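Local coordinates for Fe(2+) transporter FeoB (PDB 3I8S), which transports ferrous iron across the inner membrane in a GTP-driven uptake system, its cytosolic G domain probably coupling nucleotide binding to channel opening, at residues Lys2-Gly7 with Thr48-Thr53; Asn21-Ser26 with Gly43-Thr48; Val38-Gly43 with Thr53-Pro58. All blocks are in the same frame, centred on the assembly; numbering follows the deposited sequence.

Contact 1: residues Lys2-Gly7 with Thr48-Thr53; sequences KKLTIG and TDHQVT
One flat group matters here, the imidazole of H50. L4 CD2 sits over one of its faces, 3.8 Å above the plane and displaced toward the rim, 23° off the ring normal, which makes this a CH-pi contact; ND1 of the same ring is hydrogen-bonded to D164 of helix 154-164, which limits its rotation while L4 CD2 covers a face. The L4 branch gets there because CG stands anti to the backbone N (chi1 -176°). Behind it, V52 and I6 continue the same apolar face: I6 CD1, anti to CA about the CB-CG1 bond, lies 3.6 Å from V52 CG1, the two side chains crossing obliquely, while I163 of helix 154-164 packs on L4 and I6.

The backbones pair as parallel strands, L4 beside V52 and T5 beside T53. L4 N donates to Q51 O (2.8 Å) and I6 N to T53 O (2.9 Å), both nearly along the C=O axis and close to straight. The bond from T53 N to L4 O, also 2.9 Å, is more bent, with its donor 26° above the carbonyl plane; V52 CA approaches the same oxygen at 3.2 Å.

Before the strand, K3 bends at chi2, so that its CD runs beside Q51 CB at 3.7 Å, and its CG meets T53 OG1 at 3.5 Å, roughly at right angles. Methylenes, not charge, therefore make the lysine's share of this contact, and directional bonding between the segments is confined to the main chain, which joins the N-terminal strand of the G domain to strand 51-56.

Contact 2: residues Asn21-Ser26 with Gly43-Thr48; sequences NQLTGS and GQFSTT
The last turn of helix 16-24 approaches strand 39-46 with T24 CA 5.4 Å from Q44 CA, and the helix ends by G25 N bonding to N21 O before G25 turns to positive phi (55°). This is helix-on-sheet packing in the P-loop GTPase fold, the helix being the one that follows the phosphate-binding loop.

L23 and F45 carry the contact, lying side by side and pointing the same way. L23 CD2 stands 4.2 Å above the centre of the phenyl ring, only 8° off its normal, a CH-pi contact over the face; L23 CB lies over a face as well, 4.0 Å from CD1 of F45. F45 holds CG in the crowded position between its backbone N and carbonyl carbon (chi1 71°), a torsion that lays the ring alongside the leucine. K160 and I163 of helix 154-164 also touch F45.

T24 keeps its two branches apart: OG1 is turned back to F20 O within the helix, and the methyl CG2 packs against G43 CA at 3.9 Å, directly on the glycine backbone. The tightest meeting between the segments is L23 O with F45 CB, at 3.2 Å.

Contact 3: residues Val38-Gly43 with Thr53-Pro58; sequences VERKEG and TLVDLP
Packing is closest at the E42-G43 end, where the two antiparallel strands are bonded in both directions. G43 and L54 form a hydrogen-bonded pair: L54 N gives a nearly straight bond to G43 O (176°), and G43 N returns a more bent one to L54 O, each 2.9 Å long with its donor in the carbonyl plane. Next to it, E42 and V55 are a non-hydrogen-bonded pair with their CA atoms 4.4 Å apart. E42 starts in the crowded position (chi1 66°) and then runs straight, so its carboxylate lies alongside V55 and across T53: OE1 is 3.6 Å from V55 CG2, and OE2 touches the T53 methyl. The buried charge is well matched. R40 NH2 meets OE1 at 3.0 Å, nearly along its C-O axis and with the oxygen close to the guanidinium plane, while OE2 is in a salt bridge with R29; this pairing would favour the ionised carboxylate.

Toward V38 and P58 the strands part. D56 N still donates to K41 O at 3.0 Å, but beyond it a water bridges the gap, accepting from K41 N and donating to E39 O and to D56 O, the last at a short 2.4 Å. K41 contributes little more than CB against D56 CB, its bent chain leading away to a long salt bridge with E39.

D56, L57 and P58 belong to a predicted GTP site, as do V38 and E39; D56 touches K16 of the experimentally supported one, and L57 O accepts from K16 NZ. The sequence D-L-P-G, closing a strand beside the P-loop, corresponds to the G3 (Walker B-type DxxG) motif of P-loop GTPases.

Strand 51-56 lies between the other two strands: contact 1 joins it in parallel to strand 4-10, and contact 3 pairs it antiparallel with strand 39-46, T53 serving both. The I6 O to V55 N pair, 2.9 Å and probably a hydrogen bond, continues contact 1 into contact 3, 14 Å away between centres. V52 N and F45 O, 2.8 Å apart, probably bond contact 1 to contact 2. Helix 16-24 then packs across the hairpin, L23 CD1 and L54 CD2 meeting at 3.8 Å between contacts 2 and 3. Contact 3 is nearest the nucleotide site, with the D56 side chain about 3 Å from that of K16; in contacts 1 and 2 the side chains of I6 and L23 remain about 10 and 9 Å from the side chain of K16.

Contact 1: residues Lys2-Gly7 with Thr48-Thr53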
ATOM      1  N   LYS A   2     -11.296  10.397  20.521  1.00 25.39           N
ATOM      2  CA  LYS A   2     -10.584  10.246  19.262  1.00 24.42           C
ATOM      3  C   LYS A   2      -9.887   8.882  19.241  1.00 23.19           C
ATOM      4  O   LYS A   2      -9.162   8.553  20.160  1.00 22.18           O
ATOM      5  CB  LYS A   2      -9.570  11.391  19.061  1.00 24.51           C
ATOM      6  CG  LYS A   2      -8.882  11.332  17.706  1.00 23.56           C
ATOM      7  CD  LYS A   2      -8.058  12.565  17.337  1.00 24.23           C
ATOM      8  CE  LYS A   2      -7.436  12.382  15.965  1.00 24.28           C
ATOM      9  NZ  LYS A   2      -6.504  13.469  15.638  1.00 27.11           N
ATOM     10  N   LYS A   3     -10.136   8.084  18.199  1.00 23.47           N
ATOM     11  CA  LYS A   3      -9.528   6.737  18.110  1.00 23.86           C
ATOM     12  C   LYS A   3      -8.282   6.790  17.282  1.00 23.41           C
ATOM     13  O   LYS A   3      -8.039   7.758  16.570  1.00 23.01           O
ATOM     14  CB  LYS A   3     -10.502   5.718  17.515  1.00 25.52           C
ATOM     15  CG  LYS A   3     -11.791   5.606  18.271  1.00 28.87           C
ATOM     16  CD  LYS A   3     -11.506   5.241  19.678  1.00 32.05           C
ATOM     17  CE  LYS A   3     -12.758   5.143  20.487  1.00 34.69           C
ATOM     18  NZ  LYS A   3     -13.441   3.948  20.010  1.00 38.46           N
ATOM     19  N   LEU A   4      -7.481   5.728  17.355  1.00 22.76           N
ATOM     20  CA  LEU A   4      -6.427   5.552  16.358  1.00 22.45           C
ATOM     21  C   LEU A   4      -7.062   4.879  15.185  1.00 23.16           C
ATOM     22  O   LEU A   4      -7.638   3.800  15.345  1.00 23.35           O
ATOM     23  CB  LEU A   4      -5.274   4.691  16.892  1.00 22.26           C
ATOM     24  CG  LEU A   4      -4.076   4.516  15.988  1.00 22.66           C
ATOM     25  CD1 LEU A   4      -3.254   5.824  15.782  1.00 21.38           C
ATOM     26  CD2 LEU A   4      -3.149   3.403  16.572  1.00 24.48           C
ATOM     27  N   THR A   5      -6.991   5.518  14.010  1.00 23.43           N
ATOM     28  CA  THR A   5      -7.646   4.986  12.814  1.00 23.04           C
ATOM     29  C   THR A   5      -6.656   4.248  11.928  1.00 23.51           C
ATOM     30  O   THR A   5      -5.664   4.821  11.471  1.00 23.20           O
ATOM     31  CB  THR A   5      -8.306   6.108  12.016  1.00 23.71           C
ATOM     32  OG1 THR A   5      -9.223   6.791  12.868  1.00 24.84           O
ATOM     33  CG2 THR A   5      -9.054   5.554  10.784  1.00 24.82           C
ATOM     34  N   ILE A   6      -6.964   2.989  11.692  1.00 22.93           N
ATOM     35  CA  ILE A   6      -6.155   2.092  10.872  1.00 23.34           C
ATOM     36  C   ILE A   6      -6.946   1.562   9.664  1.00 24.35           C
ATOM     37  O   ILE A   6      -8.080   1.052   9.807  1.00 24.61           O
ATOM     38  CB  ILE A   6      -5.621   0.922  11.700  1.00 22.61           C
ATOM     39  CG1 ILE A   6      -4.881   1.416  12.926  1.00 23.99           C
ATOM     40  CG2 ILE A   6      -4.759   0.025  10.778  1.00 24.26           C
ATOM     41  CD1 ILE A   6      -4.277   0.342  13.723  1.00 24.50           C
ATOM     42  N   GLY A   7      -6.347   1.703   8.462  1.00 23.37           N
ATOM     43  CA  GLY A   7      -6.895   1.140   7.232  1.00 24.93           C
ATOM     44  C   GLY A   7      -6.334  -0.267   7.051  1.00 24.71           C
ATOM     45  O   GLY A   7      -5.091  -0.443   7.117  1.00 26.35           O
ATOM     46  N   THR A  48      -2.435  -2.472  24.023  1.00 22.14           N
ATOM     47  CA  THR A  48      -2.039  -2.021  25.340  1.00 21.73           C
ATOM     48  C   THR A  48      -2.296  -0.513  25.505  1.00 21.85           C
ATOM     49  O   THR A  48      -2.812  -0.091  26.538  1.00 20.50           O
ATOM     50  CB  THR A  48      -0.558  -2.351  25.635  1.00 22.90           C
ATOM     51  OG1 THR A  48      -0.377  -3.777  25.556  1.00 22.99           O
ATOM     52  CG2 THR A  48      -0.128  -1.818  26.954  1.00 21.14           C
ATOM     53  N   ASP A  49      -1.956   0.266  24.489  1.00 19.96           N
ATOM     54  CA  ASP A  49      -1.972   1.715  24.624  1.00 21.33           C
ATOM     55  C   ASP A  49      -3.192   2.398  23.917  1.00 20.35           C
ATOM     56  O   ASP A  49      -3.526   3.539  24.271  1.00 19.42           O
ATOM     57  CB  ASP A  49      -0.707   2.310  24.032  1.00 21.25           C
ATOM     58  CG  ASP A  49       0.529   1.982  24.814  1.00 23.24           C
ATOM     59  OD1 ASP A  49       0.440   1.662  25.998  1.00 28.17           O
ATOM     60  OD2 ASP A  49       1.629   2.120  24.246  1.00 27.44           O
ATOM     61  N   HIS A  50      -3.785   1.748  22.928  1.00 20.67           N
ATOM     62  CA  HIS A  50      -4.635   2.464  21.963  1.00 20.74           C
ATOM     63  C   HIS A  50      -5.997   1.823  21.830  1.00 21.94           C
ATOM     64  O   HIS A  50      -6.126   0.585  21.889  1.00 22.01           O
ATOM     65  CB  HIS A  50      -4.003   2.490  20.552  1.00 22.68           C
ATOM     66  CG  HIS A  50      -2.776   3.341  20.448  1.00 23.30           C
ATOM     67  ND1 HIS A  50      -1.506   2.823  20.565  1.00 26.13           N
ATOM     68  CD2 HIS A  50      -2.620   4.667  20.210  1.00 24.92           C
ATOM     69  CE1 HIS A  50      -0.620   3.806  20.470  1.00 27.77           C
ATOM     70  NE2 HIS A  50      -1.270   4.931  20.228  1.00 25.86           N
ATOM     71  N   GLN A  51      -7.000   2.686  21.658  1.00 20.68           N
ATOM     72  CA  GLN A  51      -8.315   2.322  21.174  1.00 22.18           C
ATOM     73  C   GLN A  51      -8.316   2.556  19.685  1.00 21.75           C
ATOM     74  O   GLN A  51      -8.044   3.669  19.219  1.00 22.43           O
ATOM     75  CB  GLN A  51      -9.379   3.196  21.866  1.00 23.03           C
ATOM     76  CG  GLN A  51      -9.494   2.895  23.315  1.00 28.56           C
ATOM     77  CD  GLN A  51      -9.699   1.421  23.539  1.00 35.31           C
ATOM     78  OE1 GLN A  51     -10.442   0.756  22.789  1.00 40.76           O
ATOM     79  NE2 GLN A  51      -9.010   0.881  24.533  1.00 42.04           N
ATOM     80  N   VAL A  52      -8.577   1.495  18.919  1.00 21.40           N
ATOM     81  CA  VAL A  52      -8.466   1.508  17.467  1.00 21.84           C
ATOM     82  C   VAL A  52      -9.816   1.341  16.740  1.00 22.13           C
ATOM     83  O   VAL A  52     -10.679   0.557  17.149  1.00 22.52           O
ATOM     84  CB  VAL A  52      -7.517   0.366  16.964  1.00 20.65           C
ATOM     85  CG1 VAL A  52      -7.496   0.286  15.391  1.00 23.59           C
ATOM     86  CG2 VAL A  52      -6.093   0.521  17.567  1.00 22.64           C
ATOM     87  N   THR A  53      -9.988   2.142  15.699  1.00 22.24           N
ATOM     88  CA  THR A  53     -11.011   1.917  14.683  1.00 23.01           C
ATOM     89  C   THR A  53     -10.284   1.363  13.496  1.00 22.94           C
ATOM     90  O   THR A  53      -9.364   2.000  12.975  1.00 22.31           O
ATOM     91  CB  THR A  53     -11.756   3.213  14.267  1.00 23.69           C
ATOM     92  OG1 THR A  53     -12.464   3.746  15.408  1.00 25.50           O
ATOM     93  CG2 THR A  53     -12.757   2.937  13.149  1.00 23.99           C
TER

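Contact 2: residues Asn21-Ser26 with Gly43-Thr48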
ATOM      1  N   ASN A  21     -11.881  -9.958  11.113  1.00 24.75           N
ATOM      2  CA  ASN A  21     -12.798 -10.631  12.017  1.00 25.78           C
ATOM      3  C   ASN A  21     -12.136 -11.036  13.340  1.00 25.33           C
ATOM      4  O   ASN A  21     -12.736 -10.919  14.405  1.00 25.60           O
ATOM      5  CB  ASN A  21     -13.418 -11.835  11.311  1.00 25.69           C
ATOM      6  CG  ASN A  21     -14.433 -11.429  10.291  1.00 27.43           C
ATOM      7  OD1 ASN A  21     -15.021 -10.350  10.396  1.00 26.86           O
ATOM      8  ND2 ASN A  21     -14.683 -12.304   9.302  1.00 28.44           N
ATOM      9  N   GLN A  22     -10.886 -11.470  13.263  1.00 25.47           N
ATOM     10  CA  GLN A  22     -10.128 -11.858  14.448  1.00 26.70           C
ATOM     11  C   GLN A  22      -9.873 -10.669  15.361  1.00 26.33           C
ATOM     12  O   GLN A  22      -9.967 -10.785  16.578  1.00 28.08           O
ATOM     13  CB  GLN A  22      -8.796 -12.462  14.028  1.00 27.22           C
ATOM     14  CG  GLN A  22      -8.951 -13.861  13.515  1.00 28.22           C
ATOM     15  CD  GLN A  22      -7.686 -14.447  12.952  1.00 29.83           C
ATOM     16  OE1 GLN A  22      -6.704 -13.751  12.695  1.00 35.19           O
ATOM     17  NE2 GLN A  22      -7.722 -15.748  12.707  1.00 37.18           N
ATOM     18  N   LEU A  23      -9.558  -9.527  14.781  1.00 25.01           N
ATOM     19  CA  LEU A  23      -9.201  -8.326  15.562  1.00 24.67           C
ATOM     20  C   LEU A  23     -10.430  -7.702  16.222  1.00 24.63           C
ATOM     21  O   LEU A  23     -10.403  -7.297  17.372  1.00 24.05           O
ATOM     22  CB  LEU A  23      -8.513  -7.327  14.662  1.00 23.61           C
ATOM     23  CG  LEU A  23      -7.047  -7.657  14.369  1.00 24.07           C
ATOM     24  CD1 LEU A  23      -6.534  -6.716  13.307  1.00 22.38           C
ATOM     25  CD2 LEU A  23      -6.242  -7.542  15.669  1.00 24.85           C
ATOM     26  N   THR A  24     -11.533  -7.683  15.492  1.00 23.46           N
ATOM     27  CA  THR A  24     -12.699  -6.894  15.878  1.00 25.05           C
ATOM     28  C   THR A  24     -13.809  -7.706  16.531  1.00 26.24           C
ATOM     29  O   THR A  24     -14.652  -7.132  17.205  1.00 26.78           O
ATOM     30  CB  THR A  24     -13.293  -6.105  14.674  1.00 25.77           C
ATOM     31  OG1 THR A  24     -13.854  -7.011  13.690  1.00 26.64           O
ATOM     32  CG2 THR A  24     -12.221  -5.234  14.051  1.00 24.77           C
ATOM     33  N   GLY A  25     -13.841  -9.022  16.329  1.00 26.01           N
ATOM     34  CA  GLY A  25     -14.883  -9.857  16.908  1.00 26.00           C
ATOM     35  C   GLY A  25     -16.276  -9.361  16.539  1.00 26.55           C
ATOM     36  O   GLY A  25     -16.553  -9.093  15.368  1.00 25.99           O
ATOM     37  N   SER A  26     -17.113  -9.200  17.555  1.00 26.10           N
ATOM     38  CA  SER A  26     -18.511  -8.781  17.407  1.00 27.00           C
ATOM     39  C   SER A  26     -18.628  -7.258  17.252  1.00 26.58           C
ATOM     40  O   SER A  26     -19.706  -6.764  16.921  1.00 26.80           O
ATOM     41  CB  SER A  26     -19.342  -9.246  18.617  1.00 27.56           C
ATOM     42  OG  SER A  26     -18.931  -8.576  19.808  1.00 29.88           O
ATOM     43  N   GLY A  43     -14.636  -1.745  12.473  1.00 21.95           N
ATOM     44  CA  GLY A  43     -14.765  -2.328  13.785  1.00 22.29           C
ATOM     45  C   GLY A  43     -13.802  -1.733  14.755  1.00 22.30           C
ATOM     46  O   GLY A  43     -13.015  -0.847  14.410  1.00 24.37           O
ATOM     47  N   GLN A  44     -13.870  -2.194  15.984  1.00 23.52           N
ATOM     48  CA  GLN A  44     -13.047  -1.642  17.043  1.00 24.13           C
ATOM     49  C   GLN A  44     -12.250  -2.718  17.719  1.00 23.17           C
ATOM     50  O   GLN A  44     -12.693  -3.857  17.830  1.00 23.73           O
ATOM     51  CB  GLN A  44     -13.901  -0.936  18.107  1.00 25.22           C
ATOM     52  CG  GLN A  44     -14.822   0.107  17.559  1.00 30.30           C
ATOM     53  CD  GLN A  44     -14.388   1.500  17.879  1.00 38.00           C
ATOM     54  OE1 GLN A  44     -14.355   1.895  19.053  1.00 39.47           O
ATOM     55  NE2 GLN A  44     -14.110   2.288  16.843  1.00 43.10           N
ATOM     56  N   PHE A  45     -11.091  -2.332  18.237  1.00 23.18           N
ATOM     57  CA  PHE A  45     -10.312  -3.200  19.120  1.00 23.22           C
ATOM     58  C   PHE A  45      -9.312  -2.345  19.851  1.00 22.82           C
ATOM     59  O   PHE A  45      -9.120  -1.147  19.539  1.00 23.75           O
ATOM     60  CB  PHE A  45      -9.591  -4.350  18.383  1.00 24.39           C
ATOM     61  CG  PHE A  45      -8.438  -3.931  17.533  1.00 23.88           C
ATOM     62  CD1 PHE A  45      -8.636  -3.624  16.195  1.00 24.55           C
ATOM     63  CD2 PHE A  45      -7.138  -3.933  18.032  1.00 24.96           C
ATOM     64  CE1 PHE A  45      -7.574  -3.253  15.391  1.00 26.42           C
ATOM     65  CE2 PHE A  45      -6.072  -3.581  17.250  1.00 25.88           C
ATOM     66  CZ  PHE A  45      -6.287  -3.226  15.910  1.00 27.58           C
ATOM     67  N   SER A  46      -8.690  -2.966  20.835  1.00 22.39           N
ATOM     68  CA  SER A  46      -7.750  -2.240  21.677  0.50 22.21           C
ATOM     69  C   SER A  46      -6.422  -2.968  21.723  1.00 22.47           C
ATOM     70  O   SER A  46      -6.340  -4.199  21.527  1.00 22.13           O
ATOM     71  CB  SER A  46      -8.306  -1.983  23.071  0.50 23.10           C
ATOM     72  OG  SER A  46      -8.566  -3.177  23.787  0.50 22.19           O
ATOM     73  N   THR A  47      -5.385  -2.177  21.912  1.00 22.40           N
ATOM     74  CA  THR A  47      -4.045  -2.646  22.156  1.00 22.53           C
ATOM     75  C   THR A  47      -3.682  -2.271  23.607  1.00 22.37           C
ATOM     76  O   THR A  47      -4.504  -1.692  24.339  1.00 21.06           O
ATOM     77  CB  THR A  47      -3.081  -2.006  21.188  1.00 23.46           C
ATOM     78  OG1 THR A  47      -3.031  -0.591  21.414  1.00 22.93           O
ATOM     79  CG2 THR A  47      -3.438  -2.304  19.696  1.00 21.95           C
ATOM     80  N   THR A  48      -2.435  -2.472  24.023  1.00 22.14           N
ATOM     81  CA  THR A  48      -2.039  -2.021  25.340  1.00 21.73           C
ATOM     82  C   THR A  48      -2.296  -0.513  25.505  1.00 21.85           C
ATOM     83  O   THR A  48      -2.812  -0.091  26.538  1.00 20.50           O
ATOM     84  CB  THR A  48      -0.558  -2.351  25.635  1.00 22.90           C
ATOM     85  OG1 THR A  48      -0.377  -3.777  25.556  1.00 22.99           O
ATOM     86  CG2 THR A  48      -0.128  -1.818  26.954  1.00 21.14           C
TER

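Contact 3: residues Val38-Gly43 with Thr53-Pro58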
ATOM      1  N   VAL A  38     -21.015  -0.538  -2.650  1.00 29.16           N
ATOM      2  CA  VAL A  38     -19.973  -1.418  -2.153  1.00 28.54           C
ATOM      3  C   VAL A  38     -20.023  -1.320  -0.620  1.00 28.14           C
ATOM      4  O   VAL A  38     -20.132  -0.222  -0.075  1.00 27.04           O
ATOM      5  CB  VAL A  38     -18.552  -1.029  -2.677  1.00 28.64           C
ATOM      6  CG1 VAL A  38     -17.455  -1.886  -2.015  1.00 28.04           C
ATOM      7  CG2 VAL A  38     -18.489  -1.097  -4.223  1.00 27.98           C
ATOM      8  N   GLU A  39     -19.993  -2.470   0.044  1.00 27.83           N
ATOM      9  CA  GLU A  39     -20.017  -2.541   1.518  1.00 28.60           C
ATOM     10  C   GLU A  39     -18.780  -1.925   2.161  1.00 26.38           C
ATOM     11  O   GLU A  39     -17.638  -2.131   1.704  1.00 25.09           O
ATOM     12  CB  GLU A  39     -20.150  -3.996   1.961  1.00 29.86           C
ATOM     13  CG  GLU A  39     -19.900  -4.276   3.434  1.00 30.02           C
ATOM     14  CD  GLU A  39     -19.450  -5.706   3.675  1.00 32.65           C
ATOM     15  OE1 GLU A  39     -20.330  -6.511   4.046  1.00 39.59           O
ATOM     16  OE2 GLU A  39     -18.241  -6.029   3.446  1.00 40.77           O
ATOM     17  N   ARG A  40     -19.018  -1.185   3.257  1.00 24.86           N
ATOM     18  CA  ARG A  40     -17.975  -0.605   4.082  1.00 25.27           C
ATOM     19  C   ARG A  40     -18.109  -1.218   5.471  1.00 24.17           C
ATOM     20  O   ARG A  40     -19.179  -1.094   6.078  1.00 23.53           O
ATOM     21  CB  ARG A  40     -18.108   0.916   4.137  1.00 24.82           C
ATOM     22  CG  ARG A  40     -17.209   1.554   5.166  1.00 24.62           C
ATOM     23  CD  ARG A  40     -17.130   3.091   5.092  1.00 28.09           C
ATOM     24  NE  ARG A  40     -16.255   3.598   6.183  1.00 27.82           N
ATOM     25  CZ  ARG A  40     -15.595   4.757   6.172  1.00 30.94           C
ATOM     26  NH1 ARG A  40     -15.710   5.614   5.159  1.00 33.50           N
ATOM     27  NH2 ARG A  40     -14.841   5.091   7.195  1.00 32.34           N
ATOM     28  N   LYS A  41     -17.105  -1.975   5.890  1.00 23.89           N
ATOM     29  CA  LYS A  41     -17.091  -2.607   7.211  1.00 25.96           C
ATOM     30  C   LYS A  41     -16.039  -1.911   8.044  1.00 24.32           C
ATOM     31  O   LYS A  41     -14.966  -1.613   7.536  1.00 24.34           O
ATOM     32  CB  LYS A  41     -16.637  -4.089   7.113  1.00 26.56           C
ATOM     33  CG  LYS A  41     -17.629  -5.151   6.558  1.00 31.56           C
ATOM     34  CD  LYS A  41     -17.319  -6.540   7.280  1.00 31.84           C
ATOM     35  CE  LYS A  41     -17.397  -7.803   6.387  1.00 33.99           C
ATOM     36  NZ  LYS A  41     -18.530  -8.694   6.727  1.00 37.11           N
ATOM     37  N   GLU A  42     -16.333  -1.671   9.312  1.00 23.87           N
ATOM     38  CA  GLU A  42     -15.331  -1.213  10.244  1.00 24.83           C
ATOM     39  C   GLU A  42     -15.636  -1.751  11.613  1.00 22.62           C
ATOM     40  O   GLU A  42     -16.731  -2.255  11.850  1.00 22.92           O
ATOM     41  CB  GLU A  42     -15.155   0.302  10.189  1.00 25.65           C
ATOM     42  CG  GLU A  42     -16.239   1.144  10.603  1.00 26.99           C
ATOM     43  CD  GLU A  42     -15.820   2.625  10.455  1.00 30.80           C
ATOM     44  OE1 GLU A  42     -15.423   3.051   9.329  1.00 36.32           O
ATOM     45  OE2 GLU A  42     -15.910   3.343  11.458  1.00 34.85           O
ATOM     46  N   GLY A  43     -14.636  -1.745  12.473  1.00 21.95           N
ATOM     47  CA  GLY A  43     -14.765  -2.328  13.785  1.00 22.29           C
ATOM     48  C   GLY A  43     -13.802  -1.733  14.755  1.00 22.30           C
ATOM     49  O   GLY A  43     -13.015  -0.847  14.410  1.00 24.37           O
ATOM     50  N   THR A  53      -9.988   2.142  15.699  1.00 22.24           N
ATOM     51  CA  THR A  53     -11.011   1.917  14.683  1.00 23.01           C
ATOM     52  C   THR A  53     -10.284   1.363  13.496  1.00 22.94           C
ATOM     53  O   THR A  53      -9.364   2.000  12.975  1.00 22.31           O
ATOM     54  CB  THR A  53     -11.756   3.213  14.267  1.00 23.69           C
ATOM     55  OG1 THR A  53     -12.464   3.746  15.408  1.00 25.50           O
ATOM     56  CG2 THR A  53     -12.757   2.937  13.149  1.00 23.99           C
ATOM     57  N   LEU A  54     -10.740   0.201  13.050  1.00 23.34           N
ATOM     58  CA  LEU A  54     -10.192  -0.524  11.907  1.00 23.28           C
ATOM     59  C   LEU A  54     -11.189  -0.498  10.766  1.00 22.71           C
ATOM     60  O   LEU A  54     -12.297  -0.993  10.893  1.00 20.64           O
ATOM     61  CB  LEU A  54      -9.905  -1.984  12.312  1.00 22.51           C
ATOM     62  CG  LEU A  54      -9.168  -2.869  11.331  1.00 24.70           C
ATOM     63  CD1 LEU A  54      -7.758  -2.271  11.124  1.00 24.97           C
ATOM     64  CD2 LEU A  54      -9.197  -4.376  11.829  1.00 22.95           C
ATOM     65  N   VAL A  55     -10.783   0.091   9.657  1.00 22.52           N
ATOM     66  CA  VAL A  55     -11.595   0.233   8.463  1.00 24.34           C
ATOM     67  C   VAL A  55     -11.120  -0.775   7.428  1.00 25.53           C
ATOM     68  O   VAL A  55      -9.941  -0.762   6.998  1.00 26.04           O
ATOM     69  CB  VAL A  55     -11.497   1.690   7.891  1.00 24.37           C
ATOM     70  CG1 VAL A  55     -12.356   1.797   6.627  1.00 24.23           C
ATOM     71  CG2 VAL A  55     -11.903   2.711   8.947  1.00 25.07           C
ATOM     72  N   ASP A  56     -11.997  -1.679   7.064  1.00 25.98           N
ATOM     73  CA  ASP A  56     -11.640  -2.757   6.141  1.00 26.23           C
ATOM     74  C   ASP A  56     -11.756  -2.235   4.718  1.00 26.87           C
ATOM     75  O   ASP A  56     -12.868  -1.950   4.265  1.00 29.62           O
ATOM     76  CB  ASP A  56     -12.589  -3.932   6.325  1.00 26.72           C
ATOM     77  CG  ASP A  56     -12.248  -5.123   5.404  1.00 28.92           C
ATOM     78  OD1 ASP A  56     -11.075  -5.359   5.081  1.00 33.67           O
ATOM     79  OD2 ASP A  56     -13.192  -5.826   5.071  1.00 39.45           O
ATOM     80  N   LEU A  57     -10.675  -2.162   3.988  1.00 24.26           N
ATOM     81  CA  LEU A  57     -10.776  -1.621   2.620  1.00 24.85           C
ATOM     82  C   LEU A  57     -11.005  -2.761   1.595  1.00 25.29           C
ATOM     83  O   LEU A  57     -10.557  -3.888   1.810  1.00 25.09           O
ATOM     84  CB  LEU A  57      -9.528  -0.823   2.295  1.00 25.06           C
ATOM     85  CG  LEU A  57      -9.150   0.319   3.224  1.00 25.84           C
ATOM     86  CD1 LEU A  57      -7.933   1.032   2.696  1.00 28.96           C
ATOM     87  CD2 LEU A  57     -10.367   1.250   3.417  1.00 25.80           C
ATOM     88  N   PRO A  58     -11.711  -2.471   0.483  1.00 23.58           N
ATOM     89  CA  PRO A  58     -11.961  -3.549  -0.483  1.00 23.80           C
ATOM     90  C   PRO A  58     -10.643  -4.105  -0.996  1.00 23.65           C
ATOM     91  O   PRO A  58      -9.666  -3.379  -1.075  1.00 23.97           O
ATOM     92  CB  PRO A  58     -12.744  -2.861  -1.601  1.00 23.90           C
ATOM     93  CG  PRO A  58     -13.308  -1.664  -0.991  1.00 25.90           C
ATOM     94  CD  PRO A  58     -12.318  -1.208   0.045  1.00 24.18           C
TER
HETATM   95  O   HOH W   1     -15.175  -1.962   3.508  1.00 27.76           O